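Endo-beta-1,4-glucanase (cellulase B) (Bacillus halodurans, PDB 4V2X) hydrolyses beta-glucans such as xyloglucan and mixed-linkage beta-1,3-1,4-glucans, using a family 5 catalytic module joined to Ig-like and CBM46 modules. Local coordinates at residues F377-A382 and G386-A391; N394-K399 and H446-I451; N416-L421 and E439-K444; V463-N468 and W473-N478. All blocks are in the same frame, centred on the assembly; numbering follows the deposited sequence.

Contact 1 (F377-A382 and G386-A391)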
loop_
_atom_site.group_PDB
_atom_site.type_symbol
_atom_site.label_atom_id
_atom_site.label_comp_id
_atom_site.label_asym_id
_atom_site.label_seq_id
_atom_site.Cartn_x
_atom_site.Cartn_y
_atom_site.Cartn_z
ATOM N N PHE A 377 -41.238 8.255 2.443
ATOM C CA PHE A 377 -40.725 9.093 3.508
ATOM C C PHE A 377 -41.177 8.609 4.880
ATOM O O PHE A 377 -40.370 8.545 5.806
ATOM C CB PHE A 377 -41.086 10.564 3.360
ATOM C CG PHE A 377 -40.543 11.390 4.478
ATOM C CD1 PHE A 377 -39.173 11.614 4.573
ATOM C CD2 PHE A 377 -41.368 11.858 5.491
ATOM C CE1 PHE A 377 -38.646 12.323 5.633
ATOM C CE2 PHE A 377 -40.845 12.573 6.552
ATOM C CZ PHE A 377 -39.483 12.808 6.621
ATOM N N ASP A 378 -42.463 8.278 5.013
ATOM C CA ASP A 378 -42.998 7.799 6.282
ATOM C C ASP A 378 -42.242 6.560 6.762
ATOM O O ASP A 378 -41.985 6.417 7.952
ATOM C CB ASP A 378 -44.496 7.485 6.175
ATOM C CG ASP A 378 -45.366 8.742 6.119
ATOM O OD1 ASP A 378 -44.853 9.865 6.296
ATOM O OD2 ASP A 378 -46.579 8.586 5.902
ATOM N N MET A 379 -41.870 5.689 5.832
ATOM C CA MET A 379 -41.126 4.485 6.179
ATOM C C MET A 379 -39.721 4.859 6.637
ATOM O O MET A 379 -39.235 4.331 7.633
ATOM C CB MET A 379 -41.068 3.514 5.005
ATOM C CG MET A 379 -40.317 2.223 5.310
ATOM S SD MET A 379 -40.978 1.311 6.725
ATOM C CE MET A 379 -42.131 0.215 5.899
ATOM N N MET A 380 -39.077 5.776 5.926
ATOM C CA MET A 380 -37.736 6.209 6.327
ATOM C C MET A 380 -37.767 6.866 7.701
ATOM O O MET A 380 -36.949 6.536 8.564
ATOM C CB MET A 380 -37.121 7.144 5.292
ATOM C CG MET A 380 -36.738 6.431 4.017
ATOM S SD MET A 380 -35.702 7.431 2.929
ATOM C CE MET A 380 -36.778 8.815 2.584
ATOM N N ARG A 381 -38.714 7.788 7.898
ATOM C CA ARG A 381 -38.846 8.505 9.160
ATOM C C ARG A 381 -39.114 7.547 10.320
ATOM O O ARG A 381 -38.551 7.720 11.399
ATOM C CB ARG A 381 -39.958 9.564 9.081
ATOM C CG ARG A 381 -40.212 10.278 10.402
ATOM C CD ARG A 381 -41.348 11.282 10.316
ATOM N NE ARG A 381 -41.730 11.735 11.655
ATOM C CZ ARG A 381 -42.837 12.416 11.951
ATOM N NH1 ARG A 381 -43.711 12.746 11.003
ATOM N NH2 ARG A 381 -43.075 12.766 13.211
ATOM N N ALA A 382 -39.973 6.549 10.113
ATOM C CA ALA A 382 -40.222 5.532 11.133
ATOM C C ALA A 382 -38.935 4.768 11.431
ATOM O O ALA A 382 -38.619 4.478 12.585
ATOM C CB ALA A 382 -41.307 4.567 10.681
ATOM N N GLY A 386 -37.047 3.121 14.728
ATOM C CA GLY A 386 -37.190 1.699 15.013
ATOM C C GLY A 386 -37.854 0.971 13.871
ATOM O O GLY A 386 -38.152 1.568 12.842
ATOM N N ARG A 387 -38.087 -0.319 14.055
ATOM C CA ARG A 387 -38.560 -1.156 12.961
ATOM C C ARG A 387 -40.047 -1.008 12.724
ATOM O O ARG A 387 -40.826 -0.767 13.650
ATOM C CB ARG A 387 -38.232 -2.623 13.209
ATOM C CG ARG A 387 -36.738 -2.888 13.347
ATOM C CD ARG A 387 -36.386 -4.293 12.888
ATOM N NE ARG A 387 -36.502 -4.453 11.439
ATOM C CZ ARG A 387 -36.107 -5.529 10.761
ATOM N NH1 ARG A 387 -35.573 -6.577 11.389
ATOM N NH2 ARG A 387 -36.245 -5.570 9.443
ATOM N N SER A 388 -40.426 -1.152 11.463
ATOM C CA SER A 388 -41.825 -1.191 11.071
ATOM C C SER A 388 -42.187 -2.598 10.613
ATOM O O SER A 388 -41.370 -3.323 10.018
ATOM C CB SER A 388 -42.104 -0.199 9.950
ATOM O OG SER A 388 -41.905 1.142 10.367
ATOM N N SER A 389 -43.429 -2.973 10.870
ATOM C CA SER A 389 -43.953 -4.246 10.428
ATOM C C SER A 389 -44.261 -4.126 8.950
ATOM O O SER A 389 -44.734 -3.080 8.485
ATOM C CB SER A 389 -45.221 -4.584 11.199
ATOM O OG SER A 389 -44.950 -4.577 12.591
ATOM N N VAL A 390 -43.984 -5.193 8.214
ATOM C CA VAL A 390 -44.203 -5.212 6.772
ATOM C C VAL A 390 -44.945 -6.490 6.414
ATOM O O VAL A 390 -45.306 -7.270 7.296
ATOM C CB VAL A 390 -42.869 -5.089 6.005
ATOM C CG1 VAL A 390 -42.185 -3.775 6.353
ATOM C CG2 VAL A 390 -41.935 -6.254 6.311
ATOM N N ALA A 391 -45.184 -6.710 5.129
ATOM C CA ALA A 391 -45.921 -7.890 4.695
ATOM C C ALA A 391 -45.372 -8.426 3.384
ATOM O O ALA A 391 -44.569 -7.766 2.718
ATOM C CB ALA A 391 -47.406 -7.563 4.566
#

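Contact 2 (N394-K399 and H446-I451)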
loop_
_atom_site.group_PDB
_atom_site.type_symbol
_atom_site.label_atom_id
_atom_site.label_comp_id
_atom_site.label_asym_id
_atom_site.label_seq_id
_atom_site.Cartn_x
_atom_site.Cartn_y
_atom_site.Cartn_z
ATOM N N ASN A 394 -47.699 -5.371 -0.723
ATOM C CA ASN A 394 -48.552 -4.218 -0.427
ATOM C C ASN A 394 -49.814 -4.222 -1.290
ATOM O O ASN A 394 -50.326 -3.173 -1.667
ATOM C CB ASN A 394 -47.782 -2.913 -0.613
ATOM C CG ASN A 394 -47.501 -2.606 -2.062
ATOM O OD1 ASN A 394 -47.211 -3.502 -2.847
ATOM N ND2 ASN A 394 -47.605 -1.331 -2.431
ATOM N N PHE A 395 -50.327 -5.408 -1.594
ATOM C CA PHE A 395 -51.512 -5.506 -2.438
ATOM C C PHE A 395 -52.286 -6.767 -2.148
ATOM O O PHE A 395 -51.737 -7.733 -1.628
ATOM C CB PHE A 395 -51.145 -5.449 -3.932
ATOM C CG PHE A 395 -50.095 -6.452 -4.353
ATOM C CD1 PHE A 395 -50.405 -7.797 -4.493
ATOM C CD2 PHE A 395 -48.797 -6.044 -4.619
ATOM C CE1 PHE A 395 -49.441 -8.715 -4.867
ATOM C CE2 PHE A 395 -47.826 -6.963 -5.012
ATOM C CZ PHE A 395 -48.148 -8.301 -5.129
ATOM N N ILE A 396 -53.570 -6.725 -2.484
ATOM C CA ILE A 396 -54.438 -7.895 -2.477
ATOM C C ILE A 396 -55.194 -7.871 -3.800
ATOM O O ILE A 396 -55.935 -6.920 -4.069
ATOM C CB ILE A 396 -55.430 -7.850 -1.299
ATOM C CG1 ILE A 396 -54.680 -7.945 0.033
ATOM C CG2 ILE A 396 -56.460 -8.972 -1.423
ATOM C CD1 ILE A 396 -55.530 -7.615 1.242
ATOM N N TYR A 397 -54.976 -8.889 -4.627
ATOM C CA TYR A 397 -55.599 -8.957 -5.946
ATOM C C TYR A 397 -56.877 -9.786 -5.912
ATOM O O TYR A 397 -56.918 -10.852 -5.295
ATOM C CB TYR A 397 -54.641 -9.541 -6.966
ATOM C CG TYR A 397 -53.727 -8.534 -7.608
ATOM C CD1 TYR A 397 -54.174 -7.723 -8.642
ATOM C CD2 TYR A 397 -52.402 -8.414 -7.210
ATOM C CE1 TYR A 397 -53.332 -6.803 -9.251
ATOM C CE2 TYR A 397 -51.552 -7.496 -7.812
ATOM C CZ TYR A 397 -52.019 -6.698 -8.829
ATOM O OH TYR A 397 -51.187 -5.795 -9.441
ATOM N N LEU A 398 -57.902 -9.284 -6.594
ATOM C CA LEU A 398 -59.176 -9.977 -6.747
ATOM C C LEU A 398 -59.478 -10.159 -8.230
ATOM O O LEU A 398 -59.525 -9.186 -8.971
ATOM C CB LEU A 398 -60.284 -9.149 -6.104
ATOM C CG LEU A 398 -60.058 -8.725 -4.651
ATOM C CD1 LEU A 398 -61.131 -7.750 -4.210
ATOM C CD2 LEU A 398 -60.021 -9.945 -3.747
ATOM N N LYS A 399 -59.695 -11.403 -8.656
ATOM C CA LYS A 399 -60.003 -11.687 -10.059
ATOM C C LYS A 399 -61.448 -11.275 -10.346
ATOM O O LYS A 399 -62.381 -11.782 -9.722
ATOM C CB LYS A 399 -59.798 -13.173 -10.363
ATOM C CG LYS A 399 -60.059 -13.573 -11.812
ATOM C CD LYS A 399 -58.837 -13.412 -12.699
ATOM C CE LYS A 399 -59.015 -14.147 -14.017
ATOM N NZ LYS A 399 -59.025 -15.630 -13.862
ATOM N N HIS A 446 -66.121 -10.253 3.195
ATOM C CA HIS A 446 -67.119 -9.177 3.179
ATOM C C HIS A 446 -66.474 -7.796 3.200
ATOM O O HIS A 446 -67.036 -6.846 2.663
ATOM C CB HIS A 446 -68.149 -9.319 4.312
ATOM C CG HIS A 446 -67.568 -9.222 5.687
ATOM N ND1 HIS A 446 -67.082 -10.317 6.367
ATOM C CD2 HIS A 446 -67.406 -8.164 6.517
ATOM C CE1 HIS A 446 -66.640 -9.940 7.551
ATOM N NE2 HIS A 446 -66.827 -8.638 7.669
ATOM N N VAL A 447 -65.293 -7.695 3.807
ATOM C CA VAL A 447 -64.531 -6.441 3.805
ATOM C C VAL A 447 -64.024 -6.134 2.399
ATOM O O VAL A 447 -64.141 -5.011 1.918
ATOM C CB VAL A 447 -63.335 -6.499 4.778
ATOM C CG1 VAL A 447 -62.470 -5.245 4.651
ATOM C CG2 VAL A 447 -63.815 -6.681 6.216
ATOM N N LEU A 448 -63.460 -7.143 1.743
ATOM C CA LEU A 448 -62.941 -6.984 0.392
ATOM C C LEU A 448 -64.071 -6.727 -0.601
ATOM O O LEU A 448 -63.931 -5.906 -1.502
ATOM C CB LEU A 448 -62.121 -8.215 -0.015
ATOM C CG LEU A 448 -60.892 -8.487 0.863
ATOM C CD1 LEU A 448 -60.299 -9.855 0.560
ATOM C CD2 LEU A 448 -59.836 -7.407 0.692
ATOM N N SER A 449 -65.190 -7.420 -0.415
ATOM C CA SER A 449 -66.379 -7.193 -1.233
ATOM C C SER A 449 -66.905 -5.762 -1.076
ATOM O O SER A 449 -67.269 -5.132 -2.059
ATOM C CB SER A 449 -67.470 -8.216 -0.893
ATOM O OG SER A 449 -68.625 -7.993 -1.674
ATOM N N ALA A 450 -66.917 -5.238 0.147
ATOM C CA ALA A 450 -67.325 -3.845 0.368
ATOM C C ALA A 450 -66.424 -2.854 -0.369
ATOM O O ALA A 450 -66.900 -1.860 -0.921
ATOM C CB ALA A 450 -67.364 -3.526 1.851
ATOM N N ILE A 451 -65.122 -3.133 -0.388
ATOM C CA ILE A 451 -64.171 -2.275 -1.083
ATOM C C ILE A 451 -64.282 -2.427 -2.596
ATOM O O ILE A 451 -64.227 -1.437 -3.322
ATOM C CB ILE A 451 -62.716 -2.588 -0.655
ATOM C CG1 ILE A 451 -62.513 -2.239 0.820
ATOM C CG2 ILE A 451 -61.718 -1.828 -1.525
ATOM C CD1 ILE A 451 -61.238 -2.797 1.427
#

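Contact 3 (N416-L421 and E439-K444)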
loop_
_atom_site.group_PDB
_atom_site.type_symbol
_atom_site.label_atom_id
_atom_site.label_comp_id
_atom_site.label_asym_id
_atom_site.label_seq_id
_atom_site.Cartn_x
_atom_site.Cartn_y
_atom_site.Cartn_z
ATOM N N ASN A 416 -43.229 -5.826 16.570
ATOM C CA ASN A 416 -44.401 -5.013 16.861
ATOM C C ASN A 416 -45.649 -5.859 16.996
ATOM O O ASN A 416 -45.628 -7.061 16.731
ATOM C CB ASN A 416 -44.615 -3.975 15.768
ATOM C CG ASN A 416 -43.390 -3.119 15.537
ATOM O OD1 ASN A 416 -42.653 -2.794 16.473
ATOM N ND2 ASN A 416 -43.162 -2.747 14.282
ATOM N N GLU A 417 -46.732 -5.219 17.416
ATOM C CA GLU A 417 -48.027 -5.869 17.517
ATOM C C GLU A 417 -49.017 -5.141 16.609
ATOM O O GLU A 417 -48.970 -3.917 16.476
ATOM C CB GLU A 417 -48.535 -5.844 18.963
ATOM C CG GLU A 417 -47.553 -6.398 19.996
ATOM C CD GLU A 417 -47.337 -7.901 19.902
ATOM O OE1 GLU A 417 -48.086 -8.589 19.172
ATOM O OE2 GLU A 417 -46.409 -8.405 20.577
ATOM N N LEU A 418 -49.902 -5.906 15.982
ATOM C CA LEU A 418 -51.001 -5.337 15.201
ATOM C C LEU A 418 -52.019 -4.730 16.165
ATOM O O LEU A 418 -52.493 -5.415 17.065
ATOM C CB LEU A 418 -51.666 -6.428 14.361
ATOM C CG LEU A 418 -52.821 -5.990 13.459
ATOM C CD1 LEU A 418 -52.290 -5.256 12.239
ATOM C CD2 LEU A 418 -53.653 -7.195 13.044
ATOM N N THR A 419 -52.329 -3.451 16.000
ATOM C CA THR A 419 -53.290 -2.772 16.879
ATOM C C THR A 419 -54.654 -2.596 16.233
ATOM O O THR A 419 -55.655 -2.416 16.933
ATOM C CB THR A 419 -52.769 -1.405 17.350
ATOM O OG1 THR A 419 -52.416 -0.603 16.223
ATOM C CG2 THR A 419 -51.546 -1.590 18.232
ATOM N N GLY A 420 -54.706 -2.648 14.904
ATOM C CA GLY A 420 -55.972 -2.480 14.209
ATOM C C GLY A 420 -55.830 -2.562 12.707
ATOM O O GLY A 420 -54.724 -2.627 12.175
ATOM N N LEU A 421 -56.977 -2.573 12.039
ATOM C CA LEU A 421 -57.055 -2.649 10.597
ATOM C C LEU A 421 -58.129 -1.670 10.154
ATOM O O LEU A 421 -59.162 -1.537 10.820
ATOM C CB LEU A 421 -57.426 -4.076 10.176
ATOM C CG LEU A 421 -56.908 -4.582 8.841
ATOM C CD1 LEU A 421 -55.388 -4.607 8.834
ATOM C CD2 LEU A 421 -57.472 -5.961 8.533
ATOM N N GLU A 439 -48.388 -14.611 12.557
ATOM C CA GLU A 439 -48.102 -13.542 11.603
ATOM C C GLU A 439 -48.963 -13.648 10.344
ATOM O O GLU A 439 -48.745 -12.902 9.385
ATOM C CB GLU A 439 -46.611 -13.537 11.242
ATOM C CG GLU A 439 -45.720 -12.997 12.353
ATOM C CD GLU A 439 -44.268 -12.847 11.933
ATOM O OE1 GLU A 439 -43.695 -13.819 11.397
ATOM O OE2 GLU A 439 -43.689 -11.760 12.144
ATOM N N ARG A 440 -49.939 -14.557 10.345
ATOM C CA ARG A 440 -50.880 -14.691 9.228
ATOM C C ARG A 440 -52.105 -13.811 9.453
ATOM O O ARG A 440 -52.933 -14.092 10.328
ATOM C CB ARG A 440 -51.325 -16.144 9.055
ATOM C CG ARG A 440 -50.195 -17.109 8.743
ATOM C CD ARG A 440 -49.804 -17.058 7.275
ATOM N NE ARG A 440 -50.775 -17.752 6.426
ATOM C CZ ARG A 440 -50.875 -19.078 6.310
ATOM N NH1 ARG A 440 -50.061 -19.892 6.984
ATOM N NH2 ARG A 440 -51.799 -19.600 5.509
ATOM N N LEU A 441 -52.209 -12.751 8.655
ATOM C CA LEU A 441 -53.357 -11.844 8.686
ATOM C C LEU A 441 -54.407 -12.255 7.666
ATOM O O LEU A 441 -54.122 -12.322 6.469
ATOM C CB LEU A 441 -52.914 -10.414 8.375
ATOM C CG LEU A 441 -54.016 -9.350 8.316
ATOM C CD1 LEU A 441 -54.683 -9.168 9.671
ATOM C CD2 LEU A 441 -53.454 -8.027 7.819
ATOM N N THR A 442 -55.624 -12.503 8.136
ATOM C CA THR A 442 -56.743 -12.781 7.248
ATOM C C THR A 442 -57.684 -11.585 7.211
ATOM O O THR A 442 -58.176 -11.145 8.252
ATOM C CB THR A 442 -57.531 -14.030 7.698
ATOM O OG1 THR A 442 -56.685 -15.178 7.627
ATOM C CG2 THR A 442 -58.741 -14.252 6.813
ATOM N N VAL A 443 -57.915 -11.057 6.013
ATOM C CA VAL A 443 -58.948 -10.059 5.793
ATOM C C VAL A 443 -60.184 -10.776 5.246
ATOM O O VAL A 443 -60.127 -11.423 4.199
ATOM C CB VAL A 443 -58.495 -8.965 4.802
ATOM C CG1 VAL A 443 -59.549 -7.869 4.711
ATOM C CG2 VAL A 443 -57.152 -8.378 5.214
ATOM N N LYS A 444 -61.307 -10.645 5.945
ATOM C CA LYS A 444 -62.511 -11.397 5.584
ATOM C C LYS A 444 -63.139 -10.903 4.272
ATOM O O LYS A 444 -63.114 -9.708 3.953
ATOM C CB LYS A 444 -63.537 -11.357 6.721
ATOM C CG LYS A 444 -63.064 -11.983 8.024
ATOM C CD LYS A 444 -63.001 -13.498 7.952
ATOM C CE LYS A 444 -62.290 -14.089 9.161
ATOM N NZ LYS A 444 -63.030 -13.886 10.436
#

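Contact 4 (V463-N468 and W473-N478). With CA (calcium ion), chain C.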
loop_
_atom_site.group_PDB
_atom_site.type_symbol
_atom_site.label_atom_id
_atom_site.label_comp_id
_atom_site.label_asym_id
_atom_site.label_seq_id
_atom_site.Cartn_x
_atom_site.Cartn_y
_atom_site.Cartn_z
ATOM N N VAL A 463 -56.691 -1.555 2.435
ATOM C CA VAL A 463 -56.779 -2.101 3.780
ATOM C C VAL A 463 -55.473 -1.687 4.454
ATOM O O VAL A 463 -54.391 -2.008 3.962
ATOM C CB VAL A 463 -56.931 -3.631 3.785
ATOM C CG1 VAL A 463 -56.796 -4.168 5.199
ATOM C CG2 VAL A 463 -58.276 -4.025 3.184
ATOM N N THR A 464 -55.578 -0.945 5.551
ATOM C CA THR A 464 -54.403 -0.433 6.246
ATOM C C THR A 464 -54.209 -1.171 7.556
ATOM O O THR A 464 -55.120 -1.219 8.384
ATOM C CB THR A 464 -54.519 1.074 6.507
ATOM O OG1 THR A 464 -54.631 1.748 5.250
ATOM C CG2 THR A 464 -53.286 1.594 7.258
ATOM N N ALA A 465 -53.028 -1.760 7.719
ATOM C CA ALA A 465 -52.643 -2.404 8.970
ATOM C C ALA A 465 -51.915 -1.417 9.849
ATOM O O ALA A 465 -50.931 -0.798 9.423
ATOM C CB ALA A 465 -51.764 -3.623 8.708
ATOM N N GLU A 466 -52.404 -1.298 11.084
ATOM C CA GLU A 466 -51.864 -0.377 12.081
ATOM C C GLU A 466 -51.141 -1.180 13.150
ATOM O O GLU A 466 -51.615 -2.243 13.559
ATOM C CB GLU A 466 -52.985 0.439 12.724
ATOM C CG GLU A 466 -53.741 1.322 11.742
ATOM C CD GLU A 466 -54.960 1.989 12.346
ATOM O OE1 GLU A 466 -55.536 1.443 13.309
ATOM O OE2 GLU A 466 -55.353 3.062 11.846
ATOM N N PHE A 467 -49.988 -0.673 13.582
ATOM C CA PHE A 467 -49.150 -1.355 14.557
ATOM C C PHE A 467 -48.834 -0.433 15.731
ATOM O O PHE A 467 -48.953 0.797 15.628
ATOM C CB PHE A 467 -47.864 -1.846 13.881
ATOM C CG PHE A 467 -48.121 -2.729 12.694
ATOM C CD1 PHE A 467 -48.330 -4.095 12.864
ATOM C CD2 PHE A 467 -48.191 -2.195 11.419
ATOM C CE1 PHE A 467 -48.593 -4.914 11.781
ATOM C CE2 PHE A 467 -48.452 -3.008 10.328
ATOM C CZ PHE A 467 -48.659 -4.368 10.511
ATOM N N ASN A 468 -48.443 -1.026 16.856
ATOM C CA ASN A 468 -48.166 -0.240 18.064
ATOM C C ASN A 468 -46.932 0.651 17.907
ATOM O O ASN A 468 -46.818 1.683 18.559
ATOM C CB ASN A 468 -48.044 -1.141 19.300
ATOM C CG ASN A 468 -46.847 -2.071 19.247
ATOM O OD1 ASN A 468 -46.378 -2.462 18.174
ATOM N ND2 ASN A 468 -46.358 -2.451 20.415
ATOM N N TRP A 473 -48.832 -0.256 7.391
ATOM C CA TRP A 473 -48.636 -0.958 6.120
ATOM C C TRP A 473 -49.934 -0.906 5.313
ATOM O O TRP A 473 -51.014 -1.194 5.836
ATOM C CB TRP A 473 -48.211 -2.408 6.356
ATOM C CG TRP A 473 -47.872 -3.147 5.093
ATOM C CD1 TRP A 473 -48.684 -3.991 4.396
ATOM C CD2 TRP A 473 -46.631 -3.094 4.372
ATOM N NE1 TRP A 473 -48.032 -4.469 3.285
ATOM C CE2 TRP A 473 -46.766 -3.942 3.252
ATOM C CE3 TRP A 473 -45.417 -2.417 4.568
ATOM C CZ2 TRP A 473 -45.738 -4.126 2.326
ATOM C CZ3 TRP A 473 -44.392 -2.603 3.647
ATOM C CH2 TRP A 473 -44.560 -3.456 2.539
ATOM N N HIS A 474 -49.825 -0.551 4.038
ATOM C CA HIS A 474 -51.002 -0.324 3.201
ATOM C C HIS A 474 -51.144 -1.387 2.130
ATOM O O HIS A 474 -50.257 -1.539 1.303
ATOM C CB HIS A 474 -50.888 1.039 2.530
ATOM C CG HIS A 474 -50.553 2.142 3.477
ATOM N ND1 HIS A 474 -51.500 2.750 4.270
ATOM C CD2 HIS A 474 -49.377 2.743 3.764
ATOM C CE1 HIS A 474 -50.922 3.684 5.001
ATOM N NE2 HIS A 474 -49.633 3.696 4.719
ATOM N N PHE A 475 -52.250 -2.128 2.162
ATOM C CA PHE A 475 -52.576 -3.093 1.121
ATOM C C PHE A 475 -53.516 -2.465 0.106
ATOM O O PHE A 475 -54.664 -2.139 0.434
ATOM C CB PHE A 475 -53.276 -4.327 1.698
ATOM C CG PHE A 475 -52.446 -5.112 2.669
ATOM C CD1 PHE A 475 -51.494 -6.023 2.217
ATOM C CD2 PHE A 475 -52.650 -4.984 4.036
ATOM C CE1 PHE A 475 -50.736 -6.754 3.114
ATOM C CE2 PHE A 475 -51.900 -5.716 4.934
ATOM C CZ PHE A 475 -50.938 -6.599 4.470
ATOM N N ARG A 476 -53.040 -2.322 -1.125
ATOM C CA ARG A 476 -53.879 -1.827 -2.208
ATOM C C ARG A 476 -54.758 -2.979 -2.668
ATOM O O ARG A 476 -54.253 -4.062 -2.992
ATOM C CB ARG A 476 -53.021 -1.306 -3.359
ATOM C CG ARG A 476 -52.144 -0.129 -2.963
ATOM C CD ARG A 476 -51.126 0.205 -4.041
ATOM N NE ARG A 476 -51.767 0.796 -5.206
ATOM C CZ ARG A 476 -52.160 2.063 -5.272
ATOM N NH1 ARG A 476 -51.968 2.864 -4.238
ATOM N NH2 ARG A 476 -52.746 2.524 -6.368
ATOM N N VAL A 477 -56.074 -2.766 -2.669
ATOM C CA VAL A 477 -57.014 -3.800 -3.075
ATOM C C VAL A 477 -57.338 -3.576 -4.549
ATOM O O VAL A 477 -57.925 -2.555 -4.909
ATOM C CB VAL A 477 -58.296 -3.787 -2.214
ATOM C CG1 VAL A 477 -59.297 -4.819 -2.722
ATOM C CG2 VAL A 477 -57.950 -4.035 -0.752
ATOM N N ASN A 478 -56.924 -4.528 -5.384
ATOM C CA ASN A 478 -56.943 -4.388 -6.838
ATOM C C ASN A 478 -57.803 -5.444 -7.499
ATOM O O ASN A 478 -57.648 -6.630 -7.219
ATOM C CB ASN A 478 -55.523 -4.522 -7.396
ATOM C CG ASN A 478 -54.567 -3.497 -6.816
ATOM O OD1 ASN A 478 -54.961 -2.380 -6.491
ATOM N ND2 ASN A 478 -53.298 -3.880 -6.669
HETATM CA CA CA C . -49.399 3.036 15.007
HETATM O O HOH W 1 -48.652 1.931 12.784
HETATM O O HOH W 2 -48.887 3.512 17.270
HETATM O O HOH W 3 -47.057 3.196 15.059
HETATM O O HOH W 4 -48.821 5.271 13.919
HETATM O O HOH W 5 -51.484 2.173 16.046
#

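Contact 1 (F377-A382 and G386-A391)
Met-379 reaches from the last turns of helix 374-385 to Ser-388 and Val-390 on the chain that leaves it. Its CG stands anti to the backbone N (chi1 -179°), and bends at chi2 and chi3 bring the thioether across. SD lies alongside Ser-388, 3.7 Å from its CB. The methyl CE goes further and meets Val-390 CG1 at 4.0 Å, the two side chains crossing at about a right angle. Replacing Met-379 by an alanine would probably open a gap beside Ser-388 CB and leave Val-390 CG1 without its methyl partner from the helix. One turn on, Ala-382 sets its CB 3.5 Å from Ser-388 OG. That hydroxyl is hydrogen-bonded to Ala-471 N. Ala-382 O accepts a bond from Gly-386 N (3.0 Å, N-H...O 145°), in the carbonyl plane. This closes the last helical turn, and Gly-386, with positive phi, is where the chain leaves the helix. The contact thus forms the exit from the helix into the Ig-like module. Helix 334-350 flanks it, with Glu-342 held by Arg-387 and by Ser-388 N. Beyond it, Val-390 pairs with Gln-412 of strand 407-412 and packs on Trp-473 of strand 473-480.

Contact 2 (N394-K399 and H446-I451)
Ile-396 and Leu-398, two residues apart on strand 395-399, both face Leu-448 of helix 445-452. The strand edges the five-stranded sheet of the Ig-like beta sandwich, and the helix packs against its inner side. The side chains meet through apolar groups alone. Leu-448 divides its two methyl groups between the strand residues: CD2 meets Ile-396 CG2 at 4.3 Å, and CD1 meets Leu-398 CD2. Its CG is turned beside the backbone N (chi1 -61°), which presents the fork of the side chain to the strand. Ala-407 of strand 407-412 touches both Ile-396 and Leu-448. No hydrogen bond crosses, and the backbones stay well apart, with 8.6 Å between the CA atoms of Leu-398 and Leu-448. Backbone bonds serve each element separately. In the helix, Ile-451 N donates to Val-447 O. In the strand, Ile-396 and Leu-398 pair with strand 473-480, which runs parallel to it. Aromatic packing belongs to the other side of the strand, where Tyr-397 turns its edge to a face of the Phe-395 ring. Across the contact, one methyl also approaches the helix backbone: Leu-398 CD1 is 4.3 Å from Leu-448 O.

Contact 3 (N416-L421 and E439-K444)
Leu-418 and Leu-441 cross at about a right angle, with Leu-418 CD2 4.0 Å from Leu-441 CD1. The other branch of Leu-441 is used as well: CD2 meets Leu-421 CD1 at 4.1 Å, in a slanting approach. With its CG anti to the backbone N (chi1 178°), Leu-441 sends one methyl to each leucine. Leu-421 in turn spends its second methyl, CD2, on Val-443 CG2, again at 4.1 Å. Strands 418-421 and 440-443 run nearly parallel in direction (17°), but their axes are 10.6 Å apart. They belong to the two facing sheets of the Ig-like sandwich. Leu-418 and Leu-421 are three residues apart yet both point inward. A classic beta bulge explains this, since Thr-419 and Gly-420 both face Glu-466. Tyr-434 touches the three leucines from strand 434-437. Only methyl groups meet across the contact and no hydrogen bond spans it, so what joins the sheets here is hydrophobic packing.

Contact 4 (V463-N468 and W473-N478)
A beta hairpin pairs Val-463 to Ala-465 with Trp-473 to Phe-475, and a calcium ion sits where its first strand ends. Val-463 and Phe-475 exchange two backbone hydrogen bonds; the one from Phe-475 N to Val-463 O is 2.8 Å long and nearly straight (N-H...O 163°). Ala-465 and Trp-473 exchange another two. Between them lies the non-hydrogen-bonded pair Thr-464 and His-474, side by side on one face of the sheet. Thr-464 OG1 is 3.4 Å from His-474 ND1, near the plane of the imidazole. Thr-464 CG2 lies 3.7 Å from the same nitrogen. Replacing Thr-464 by a glycine would probably leave the imidazole free to turn on that side. The other face looks into the core of the Ig-like beta sandwich. There Val-463 CG2 meets Val-477 CG2 at 3.9 Å. The Trp-473 indole turns its edge to a face of the Phe-475 ring, with CD1 3.4 Å above that plane, while its NE1 is hydrogen-bonded to Ser-393 O. Phe-467 lies alongside Trp-473, its CE2 4.0 Å from Trp-473 CB. The backbone of Phe-467 serves the metal: its O binds calcium at 2.4 Å, and its N donates to one of the five waters that also ligate the ion. Two further ligand atoms come from outside the hairpin segments.

All four contacts are largely buried, but they hold different parts. Contact 1 lies where the helix-rich part of the chain passes into the Ig-like module. Contacts 2, 3 and 4 lie within that module. Contact 4 joins neighbouring strands of one sheet, so backbone hydrogen bonds dominate, and it also reaches a calcium ion. Contact 3 joins the two sheets and contact 2 joins a helix to an edge strand; both are apolar, without hydrogen bonds across. Contact 1 mixes a helix-end bond with thioether packing. Contact 4 ties the others together: its strands adjoin 395-399 of contact 2 and 418-423 of contact 3, and Trp-473 packs on Val-390 of contact 1.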